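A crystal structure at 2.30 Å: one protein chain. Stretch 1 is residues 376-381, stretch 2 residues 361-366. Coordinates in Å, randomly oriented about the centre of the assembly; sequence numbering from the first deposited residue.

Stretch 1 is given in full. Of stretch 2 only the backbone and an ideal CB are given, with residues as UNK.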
# COMPACT_ATOMS: atom_id res chain seq x y z
N ASN A 376 -27.31 16.23 14.59
CA ASN A 376 -27.85 16.89 15.78
C ASN A 376 -27.32 16.32 17.09
O ASN A 376 -27.79 16.68 18.16
CB ASN A 376 -29.38 16.78 15.76
CG ASN A 376 -29.88 15.34 15.78
OD1 ASN A 376 -29.45 14.51 14.97
ND2 ASN A 376 -30.79 15.04 16.70
N ALA A 377 -26.33 15.43 17.00
CA ALA A 377 -25.78 14.83 18.20
C ALA A 377 -24.79 15.72 18.94
O ALA A 377 -24.11 16.54 18.35
CB ALA A 377 -25.12 13.50 17.85
N ILE A 378 -24.74 15.55 20.26
CA ILE A 378 -23.81 16.29 21.10
C ILE A 378 -23.38 15.35 22.22
O ILE A 378 -24.22 14.85 22.97
CB ILE A 378 -24.46 17.56 21.73
CG1 ILE A 378 -24.40 18.74 20.74
CG2 ILE A 378 -23.73 17.94 23.01
CD1 ILE A 378 -25.41 18.68 19.62
N ARG A 379 -22.09 15.10 22.32
CA ARG A 379 -21.62 14.21 23.37
C ARG A 379 -21.32 15.00 24.64
O ARG A 379 -20.69 16.07 24.59
CB ARG A 379 -20.37 13.46 22.91
CG ARG A 379 -20.03 12.25 23.75
CD ARG A 379 -18.65 11.78 23.38
NE ARG A 379 -17.66 12.67 23.96
CZ ARG A 379 -16.35 12.55 23.81
NH1 ARG A 379 -15.85 11.55 23.09
NH2 ARG A 379 -15.53 13.40 24.42
N LEU A 380 -21.77 14.48 25.77
CA LEU A 380 -21.57 15.12 27.05
C LEU A 380 -20.85 14.19 27.99
O LEU A 380 -21.21 13.01 28.11
CB LEU A 380 -22.92 15.49 27.68
CG LEU A 380 -23.90 16.34 26.87
CD1 LEU A 380 -25.19 16.53 27.69
CD2 LEU A 380 -23.25 17.68 26.54
N ASN A 381 -19.86 14.72 28.69
CA ASN A 381 -19.08 13.93 29.63
C ASN A 381 -19.40 14.32 31.07
O ASN A 381 -19.54 15.51 31.36
CB ASN A 381 -17.59 14.14 29.35
CG ASN A 381 -16.74 13.69 30.49
OD1 ASN A 381 -16.23 14.51 31.26
ND2 ASN A 381 -16.60 12.38 30.63
N UNK A 361 -18.16 23.76 27.44
CA UNK A 361 -17.63 22.98 26.33
C UNK A 361 -18.21 21.57 26.19
O UNK A 361 -18.25 20.82 27.16
CB UNK A 361 -16.11 22.88 26.48
N UNK A 362 -18.65 21.23 24.99
CA UNK A 362 -19.20 19.91 24.69
C UNK A 362 -18.59 19.46 23.36
O UNK A 362 -17.89 20.24 22.70
CB UNK A 362 -20.73 19.94 24.63
N UNK A 363 -18.84 18.21 22.95
CA UNK A 363 -18.31 17.69 21.69
C UNK A 363 -19.40 17.47 20.63
O UNK A 363 -20.38 16.77 20.87
CB UNK A 363 -17.57 16.37 21.95
N UNK A 364 -19.22 18.05 19.43
CA UNK A 364 -20.09 18.02 18.24
C UNK A 364 -20.90 16.76 17.88
O UNK A 364 -21.93 16.86 17.19
CB UNK A 364 -19.20 18.33 17.03
N UNK A 365 -20.44 15.58 18.30
CA UNK A 365 -21.20 14.36 18.03
C UNK A 365 -21.15 13.80 16.61
O UNK A 365 -20.81 12.63 16.40
CB UNK A 365 -22.67 14.62 18.38
N UNK A 366 -21.48 14.64 15.64
CA UNK A 366 -21.48 14.24 14.24
C UNK A 366 -20.22 13.53 13.76
O UNK A 366 -20.29 12.59 12.95
CB UNK A 366 -21.70 15.48 13.37

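The two stretches run roughly antiparallel, their end-to-end directions 151° apart, and the frame for every position is a single antiparallel bridge between R379 and position 363, whose CA atoms lie 5.1 Å apart.

At position 361 the ideal CB has no atom of stretch 1 within 5.5 Å, so the visible atoms place no restriction on the side chain. The residue is V361, which makes no contact here.

At position 362 the CA-to-CB bond points toward stretch 1, and the ideal CB lies 3.9 Å from L380 CD2, 4.0 Å from I378 CG2 and 3.9 Å from R379 O. Two aliphatic groups at this range favour a compact apolar side chain, such as alanine, valine or isoleucine; threonine, which has a methyl of its own, is also possible. Phi/psi of -136/173 is an extended conformation open to branched residues. The deposited residue is V362, rotamer m. Its CG1 packs 3.4 Å from L380 CD2, and its CB lies 3.9 Å from I378 CG2. L380 reaches it with the end of its side chain, although its CA-to-CB bond points away.

Position 363 is fixed first by its backbone. Its N donates to R379 O (3.3 Å, 172° at the hydrogen), and its O accepts from R379 N (2.8 Å, 160°); the same O receives a CA-H...O contact from I378 CA at 3.5 Å. Backbone bonding of this kind selects no particular side chain, beyond ruling out proline, which lacks the donor. CB points sideways, alongside the long arginine, where aliphatic groups could cover the guanidinium and polar ones might also fit. The residue is V363, rotamer t: its CB lies over one face of the guanidinium, and its CG2 is 3.6 Å from R379 NH2.

At position 364 CB points away, 5.4 Å from A377 O, leaving the choice wide. Phi of -36° is compatible with proline without demanding it. P364 is found. Its O lies 2.5 Å from A377 O, a close approach of two acceptors and no hydrogen bond; that same P364 O accepts from the backbone N of position 366 at 2.7 Å.

Position 365 gives the clearest answer. Phi is positive (75°), which favours glycine, and the ideal CB would sit 2.4 Å from A377 O and 2.9 Å from I378 N, both clashes. G365 has no CB to clash, and its CA lies 3.7 Å from A377 O.

At position 366 the ideal CB again has nothing of stretch 1 within 5.5 Å, so many residues would do. K366 leads its side chain away, and NZ is hydrogen-bonded elsewhere in the structure.

Stretch 2 (361-366) VVVPGK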
# COMPACT_ATOMS: atom_id res chain seq x y z
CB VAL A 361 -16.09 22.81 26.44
CG1 VAL A 361 -15.56 22.17 25.20
CG2 VAL A 361 -15.43 24.16 26.68
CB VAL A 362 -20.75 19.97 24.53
CG1 VAL A 362 -21.41 20.43 25.83
CG2 VAL A 362 -21.11 20.89 23.39
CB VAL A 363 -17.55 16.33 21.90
CG1 VAL A 363 -17.00 15.84 20.58
CG2 VAL A 363 -16.43 16.50 22.91
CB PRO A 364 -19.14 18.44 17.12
CG PRO A 364 -18.28 19.46 17.81
CD PRO A 364 -17.99 18.81 19.15
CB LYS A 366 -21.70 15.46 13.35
CG LYS A 366 -21.65 15.14 11.87
CD LYS A 366 -22.93 14.45 11.44
CE LYS A 366 -22.85 13.93 10.02
NZ LYS A 366 -22.06 12.66 9.94
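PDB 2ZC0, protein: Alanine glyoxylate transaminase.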